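Local atomic coordinates of bacterial Pleckstrin homology domain-containing protein (Shewanella loihica PV-4, PDB entry 3DCX), a protein that is of unknown function but folds as a bacterial pleckstrin-homology domain, a type that points to a prokaryotic origin of PH domains. Residues L16-A27 against V38-I47. Residues are numbered along the deposited sequence; the frame is centred on the assembly and turned at random.
Sequences LGPIMGDNEQLA and VFTNKRLILI
At the tight turn joining strands 35-40 and 43-50 of this PH-like domain's antiparallel sheet, Arg-43 reaches out to the carboxylate of Glu-24, which comes from the loop leading into strand 26-32. The salt bridge is side-on: NE of Arg-43 gives its hydrogen to OE2 of Glu-24 at 2.9 Å, and NH2 of Arg-43 meets OE1 of Glu-24 at 2.8 Å, both on syn lone pairs. Carboxylate and guanidinium are nearly coplanar, 9° apart. Each oxygen takes a second donor: OG1 of Thr-40 bonds OE2 of Glu-24 at 2.6 Å on its anti lone pair, while the backbone N of Gly-21 bonds OE1 from the anti side. A chi1 of -169° turns CG of Glu-24 away from its own N, and the extended chain carries the carboxylate to Arg-43. OG1 of Thr-40 accepts from the backbone N of Lys-42, an ST turn, and from that of Arg-43, an ST motif, tying the hairpin bend to the carboxylate. NH2 of Arg-43 also donates to Ile-19 O at 3.0 Å, and a water links that carbonyl to NH1, which has Ser-61 as a further partner. CD1 of Ile-45 lies over one guanidinium face, toward its rim.

Asn-41 pairs with Gln-25: Gln-25 N donates to OD1 of Asn-41 at 2.9 Å, from above the amide plane, and Asn-41 N returns a bond to Gln-25 O. Strand pairing then begins, Ala-27 N bonding Phe-39 O, while CD2 of Leu-26 rests on CG2 of Thr-40 (3.7 Å). A glutamine in place of Glu-24 would probably leave the buried charge of Arg-43 without its mate and put an NH2 group against one of the present donors. Four donors converging on one buried carboxylate should favour its ionised form and fix its rotation, pinning the 20-25 loop to the hairpin turn.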
ATOM      1  N   LEU A  16     -24.433   9.718 -14.801  1.00 29.30           N
ATOM      2  CA  LEU A  16     -23.049   9.458 -14.425  1.00 29.17           C
ATOM      3  C   LEU A  16     -22.298   8.633 -15.448  1.00 30.25           C
ATOM      4  O   LEU A  16     -21.077   8.549 -15.393  1.00 32.08           O
ATOM      5  CB  LEU A  16     -22.990   8.753 -13.077  1.00 29.09           C
ATOM      6  CG  LEU A  16     -23.473   9.556 -11.890  1.00 30.17           C
ATOM      7  CD1 LEU A  16     -23.342   8.737 -10.602  1.00 31.18           C
ATOM      8  CD2 LEU A  16     -22.734  10.911 -11.813  1.00 27.85           C
ATOM      9  N   GLY A  17     -23.024   8.014 -16.370  1.00 30.92           N
ATOM     10  CA  GLY A  17     -22.453   7.168 -17.396  1.00 30.54           C
ATOM     11  C   GLY A  17     -21.140   7.648 -17.982  1.00 31.61           C
ATOM     12  O   GLY A  17     -20.210   6.863 -18.104  1.00 30.61           O
ATOM     13  N   PRO A  18     -21.060   8.935 -18.382  1.00 30.78           N
ATOM     14  CA  PRO A  18     -19.820   9.448 -18.958  1.00 29.71           C
ATOM     15  C   PRO A  18     -18.553   9.356 -18.095  1.00 30.41           C
ATOM     16  O   PRO A  18     -17.477   9.360 -18.663  1.00 30.79           O
ATOM     17  CB  PRO A  18     -20.158  10.916 -19.232  1.00 29.78           C
ATOM     18  CG  PRO A  18     -21.616  10.922 -19.424  1.00 32.86           C
ATOM     19  CD  PRO A  18     -22.113   9.962 -18.409  1.00 31.91           C
ATOM     20  N   ILE A  19     -18.663   9.309 -16.765  1.00 29.88           N
ATOM     21  CA  ILE A  19     -17.472   9.207 -15.870  1.00 27.57           C
ATOM     22  C   ILE A  19     -17.353   7.807 -15.231  1.00 29.15           C
ATOM     23  O   ILE A  19     -16.442   7.524 -14.448  1.00 29.64           O
ATOM     24  CB  ILE A  19     -17.424  10.355 -14.832  1.00 27.40           C
ATOM     25  CG1 ILE A  19     -18.633  10.434 -13.909  1.00 28.86           C
ATOM     26  CG2 ILE A  19     -17.380  11.731 -15.573  1.00 27.44           C
ATOM     27  CD1 ILE A  19     -18.754   9.364 -12.823  1.00 34.86           C
HETATM   28  N   MSE A  20     -18.278   6.932 -15.584  1.00 31.06           N
HETATM   29  CA  MSE A  20     -18.269   5.556 -15.115  1.00 31.64           C
HETATM   30  C   MSE A  20     -17.361   4.688 -15.965  1.00 29.78           C
HETATM   31  O   MSE A  20     -17.164   4.954 -17.164  1.00 29.97           O
HETATM   32  CB  MSE A  20     -19.690   4.994 -15.121  1.00 30.84           C
HETATM   33  CG  MSE A  20     -20.522   5.479 -13.942  1.00 32.59           C
HETATM   34 SE   MSE A  20     -22.369   4.899 -14.093  0.75 35.14          SE
HETATM   35  CE  MSE A  20     -22.100   2.924 -13.786  1.00 32.37           C
ATOM     36  N   GLY A  21     -16.819   3.634 -15.357  1.00 28.32           N
ATOM     37  CA  GLY A  21     -16.041   2.639 -16.095  1.00 29.27           C
ATOM     38  C   GLY A  21     -16.940   1.854 -17.040  1.00 31.94           C
ATOM     39  O   GLY A  21     -18.140   1.739 -16.793  1.00 32.50           O
ATOM     40  N   ASP A  22     -16.357   1.302 -18.107  1.00 32.77           N
ATOM     41  CA  ASP A  22     -17.088   0.518 -19.107  1.00 34.58           C
ATOM     42  C   ASP A  22     -17.892  -0.632 -18.477  1.00 35.87           C
ATOM     43  O   ASP A  22     -19.019  -0.875 -18.871  1.00 39.58           O
ATOM     44  CB  ASP A  22     -16.142  -0.092 -20.160  1.00 34.46           C
ATOM     45  CG  ASP A  22     -15.443   0.948 -21.039  1.00 37.07           C
ATOM     46  OD1 ASP A  22     -15.849   2.124 -21.078  1.00 37.61           O
ATOM     47  OD2 ASP A  22     -14.441   0.562 -21.691  1.00 44.68           O
ATOM     48  N   ASN A  23     -17.303  -1.343 -17.522  1.00 35.57           N
ATOM     49  CA  ASN A  23     -17.975  -2.457 -16.836  1.00 37.83           C
ATOM     50  C   ASN A  23     -18.474  -2.124 -15.405  1.00 36.99           C
ATOM     51  O   ASN A  23     -18.615  -3.007 -14.545  1.00 37.90           O
ATOM     52  CB  ASN A  23     -17.015  -3.651 -16.781  1.00 40.16           C
ATOM     53  CG  ASN A  23     -16.454  -4.030 -18.168  1.00 50.83           C
ATOM     54  OD1 ASN A  23     -17.157  -3.961 -19.191  1.00 53.38           O
ATOM     55  ND2 ASN A  23     -15.179  -4.426 -18.200  1.00 57.62           N
ATOM     56  N   GLU A  24     -18.748  -0.845 -15.153  1.00 33.17           N
ATOM     57  CA  GLU A  24     -19.207  -0.421 -13.853  1.00 30.29           C
ATOM     58  C   GLU A  24     -20.725  -0.367 -13.808  1.00 29.50           C
ATOM     59  O   GLU A  24     -21.380   0.057 -14.764  1.00 27.97           O
ATOM     60  CB  GLU A  24     -18.644   0.958 -13.518  1.00 28.92           C
ATOM     61  CG  GLU A  24     -18.863   1.358 -12.058  1.00 28.18           C
ATOM     62  CD  GLU A  24     -18.071   2.578 -11.680  1.00 28.59           C
ATOM     63  OE1 GLU A  24     -17.709   3.374 -12.595  1.00 28.28           O
ATOM     64  OE2 GLU A  24     -17.823   2.759 -10.466  1.00 30.08           O
ATOM     65  N   GLN A  25     -21.269  -0.785 -12.673  1.00 29.95           N
ATOM     66  CA  GLN A  25     -22.705  -0.756 -12.432  1.00 30.19           C
ATOM     67  C   GLN A  25     -23.006  -0.112 -11.098  1.00 29.38           C
ATOM     68  O   GLN A  25     -22.247  -0.238 -10.139  1.00 27.54           O
ATOM     69  CB  GLN A  25     -23.270  -2.163 -12.453  1.00 29.37           C
ATOM     70  CG  GLN A  25     -23.245  -2.784 -13.822  1.00 38.86           C
ATOM     71  CD  GLN A  25     -23.936  -4.114 -13.827  1.00 48.30           C
ATOM     72  OE1 GLN A  25     -23.278  -5.155 -13.870  1.00 53.49           O
ATOM     73  NE2 GLN A  25     -25.273  -4.100 -13.731  1.00 44.10           N
ATOM     74  N   LEU A  26     -24.147   0.566 -11.041  1.00 30.24           N
ATOM     75  CA  LEU A  26     -24.611   1.181  -9.807  1.00 30.31           C
ATOM     76  C   LEU A  26     -25.346   0.169  -8.946  1.00 29.00           C
ATOM     77  O   LEU A  26     -26.115  -0.640  -9.456  1.00 28.70           O
ATOM     78  CB  LEU A  26     -25.516   2.367 -10.126  1.00 29.81           C
ATOM     79  CG  LEU A  26     -24.865   3.492 -10.934  1.00 32.58           C
ATOM     80  CD1 LEU A  26     -25.873   4.588 -11.018  1.00 28.01           C
ATOM     81  CD2 LEU A  26     -23.585   4.012 -10.331  1.00 31.90           C
ATOM     82  N   ALA A  27     -25.082   0.175  -7.647  1.00 27.96           N
ATOM     83  CA  ALA A  27     -25.752  -0.769  -6.737  1.00 30.62           C
ATOM     84  C   ALA A  27     -26.786  -0.058  -5.871  1.00 30.42           C
ATOM     85  O   ALA A  27     -27.864  -0.590  -5.580  1.00 28.34           O
ATOM     86  CB  ALA A  27     -24.712  -1.543  -5.841  1.00 28.64           C
ATOM     87  N   VAL A  38     -22.858   7.355  -3.526  1.00 27.56           N
ATOM     88  CA  VAL A  38     -23.191   6.378  -4.558  1.00 28.26           C
ATOM     89  C   VAL A  38     -22.333   5.136  -4.371  1.00 27.06           C
ATOM     90  O   VAL A  38     -21.120   5.246  -4.203  1.00 27.80           O
ATOM     91  CB  VAL A  38     -23.013   6.988  -5.947  1.00 27.14           C
ATOM     92  CG1 VAL A  38     -23.353   5.965  -7.062  1.00 23.97           C
ATOM     93  CG2 VAL A  38     -23.881   8.231  -6.050  1.00 24.77           C
ATOM     94  N   PHE A  39     -22.982   3.983  -4.317  1.00 25.28           N
ATOM     95  CA  PHE A  39     -22.279   2.698  -4.299  1.00 26.22           C
ATOM     96  C   PHE A  39     -22.329   2.104  -5.673  1.00 25.97           C
ATOM     97  O   PHE A  39     -23.409   1.794  -6.176  1.00 24.46           O
ATOM     98  CB  PHE A  39     -22.926   1.698  -3.345  1.00 25.83           C
ATOM     99  CG  PHE A  39     -22.917   2.122  -1.927  1.00 26.44           C
ATOM    100  CD1 PHE A  39     -23.832   3.077  -1.464  1.00 33.54           C
ATOM    101  CD2 PHE A  39     -22.023   1.552  -1.030  1.00 31.14           C
ATOM    102  CE1 PHE A  39     -23.827   3.473  -0.128  1.00 31.61           C
ATOM    103  CE2 PHE A  39     -22.007   1.938   0.311  1.00 30.46           C
ATOM    104  CZ  PHE A  39     -22.903   2.888   0.761  1.00 32.65           C
ATOM    105  N   THR A  40     -21.168   1.939  -6.292  1.00 26.48           N
ATOM    106  CA  THR A  40     -21.088   1.166  -7.515  1.00 25.78           C
ATOM    107  C   THR A  40     -20.551  -0.239  -7.187  1.00 26.06           C
ATOM    108  O   THR A  40     -20.354  -0.586  -6.022  1.00 25.84           O
ATOM    109  CB  THR A  40     -20.260   1.879  -8.567  1.00 24.21           C
ATOM    110  OG1 THR A  40     -18.867   1.504  -8.449  1.00 24.94           O
ATOM    111  CG2 THR A  40     -20.473   3.398  -8.472  1.00 22.98           C
ATOM    112  N   ASN A  41     -20.355  -1.071  -8.196  1.00 27.66           N
ATOM    113  CA  ASN A  41     -19.669  -2.342  -7.947  1.00 28.00           C
ATOM    114  C   ASN A  41     -18.125  -2.233  -7.832  1.00 28.75           C
ATOM    115  O   ASN A  41     -17.463  -3.229  -7.584  1.00 27.02           O
ATOM    116  CB  ASN A  41     -20.076  -3.416  -8.962  1.00 27.80           C
ATOM    117  CG  ASN A  41     -19.718  -3.075 -10.364  1.00 30.65           C
ATOM    118  OD1 ASN A  41     -19.448  -1.924 -10.713  1.00 27.46           O
ATOM    119  ND2 ASN A  41     -19.725  -4.086 -11.204  1.00 32.05           N
ATOM    120  N   LYS A  42     -17.576  -1.035  -8.010  1.00 29.97           N
ATOM    121  CA  LYS A  42     -16.123  -0.783  -8.011  1.00 29.05           C
ATOM    122  C   LYS A  42     -15.657   0.259  -6.988  1.00 27.69           C
ATOM    123  O   LYS A  42     -14.488   0.287  -6.605  1.00 25.55           O
ATOM    124  CB  LYS A  42     -15.712  -0.265  -9.373  1.00 29.91           C
ATOM    125  CG  LYS A  42     -16.109  -1.117 -10.543  1.00 32.58           C
ATOM    126  CD  LYS A  42     -15.212  -2.285 -10.715  1.00 40.52           C
ATOM    127  CE  LYS A  42     -15.452  -2.943 -12.060  1.00 46.49           C
ATOM    128  NZ  LYS A  42     -15.268  -4.392 -11.929  1.00 47.89           N
ATOM    129  N   ARG A  43     -16.547   1.154  -6.596  1.00 25.39           N
ATOM    130  CA  ARG A  43     -16.158   2.279  -5.744  1.00 25.08           C
ATOM    131  C   ARG A  43     -17.353   2.928  -5.094  1.00 24.78           C
ATOM    132  O   ARG A  43     -18.485   2.737  -5.508  1.00 24.93           O
ATOM    133  CB  ARG A  43     -15.432   3.356  -6.584  1.00 24.93           C
ATOM    134  CG  ARG A  43     -16.270   3.844  -7.763  1.00 23.01           C
ATOM    135  CD  ARG A  43     -15.739   5.095  -8.484  1.00 25.97           C
ATOM    136  NE  ARG A  43     -16.237   5.071  -9.871  1.00 25.66           N
ATOM    137  CZ  ARG A  43     -15.925   5.943 -10.822  1.00 26.42           C
ATOM    138  NH1 ARG A  43     -15.141   6.995 -10.579  1.00 27.11           N
ATOM    139  NH2 ARG A  43     -16.413   5.769 -12.046  1.00 26.62           N
ATOM    140  N   LEU A  44     -17.079   3.764  -4.103  1.00 26.95           N
ATOM    141  CA  LEU A  44     -18.028   4.775  -3.698  1.00 27.04           C
ATOM    142  C   LEU A  44     -17.694   6.035  -4.481  1.00 29.78           C
ATOM    143  O   LEU A  44     -16.511   6.339  -4.704  1.00 30.41           O
ATOM    144  CB  LEU A  44     -17.922   5.071  -2.219  1.00 27.54           C
ATOM    145  CG  LEU A  44     -17.821   3.877  -1.272  1.00 29.34           C
ATOM    146  CD1 LEU A  44     -17.507   4.406   0.126  1.00 30.99           C
ATOM    147  CD2 LEU A  44     -19.079   3.030  -1.276  1.00 26.66           C
ATOM    148  N   ILE A  45     -18.735   6.747  -4.906  1.00 27.68           N
ATOM    149  CA  ILE A  45     -18.623   8.098  -5.426  1.00 27.58           C
ATOM    150  C   ILE A  45     -19.314   9.034  -4.427  1.00 30.30           C
ATOM    151  O   ILE A  45     -20.510   8.883  -4.106  1.00 28.72           O
ATOM    152  CB  ILE A  45     -19.200   8.238  -6.847  1.00 27.65           C
ATOM    153  CG1 ILE A  45     -18.592   7.187  -7.772  1.00 27.80           C
ATOM    154  CG2 ILE A  45     -18.897   9.671  -7.435  1.00 28.50           C
ATOM    155  CD1 ILE A  45     -19.297   7.073  -9.154  1.00 30.99           C
ATOM    156  N   LEU A  46     -18.547   9.973  -3.883  1.00 29.54           N
ATOM    157  CA  LEU A  46     -19.092  10.925  -2.951  1.00 31.22           C
ATOM    158  C   LEU A  46     -19.181  12.253  -3.684  1.00 29.24           C
ATOM    159  O   LEU A  46     -18.166  12.823  -4.084  1.00 27.89           O
ATOM    160  CB  LEU A  46     -18.237  11.032  -1.681  1.00 33.84           C
ATOM    161  CG  LEU A  46     -17.693   9.758  -1.020  1.00 38.88           C
ATOM    162  CD1 LEU A  46     -17.285  10.087   0.396  1.00 47.75           C
ATOM    163  CD2 LEU A  46     -18.687   8.620  -1.035  1.00 44.16           C
ATOM    164  N   ILE A  47     -20.409  12.702  -3.903  1.00 29.19           N
ATOM    165  CA  ILE A  47     -20.693  13.950  -4.616  1.00 28.78           C
ATOM    166  C   ILE A  47     -21.094  15.043  -3.632  1.00 29.78           C
ATOM    167  O   ILE A  47     -22.196  15.007  -3.071  1.00 29.99           O
ATOM    168  CB  ILE A  47     -21.818  13.752  -5.639  1.00 29.40           C
ATOM    169  CG1 ILE A  47     -21.447  12.625  -6.618  1.00 27.48           C
ATOM    170  CG2 ILE A  47     -22.109  15.087  -6.365  1.00 29.29           C
ATOM    171  CD1 ILE A  47     -22.506  12.291  -7.658  1.00 28.12           C
TER
HETATM  172  O   HOH W   1     -14.454   8.450 -13.003  1.00 22.68           O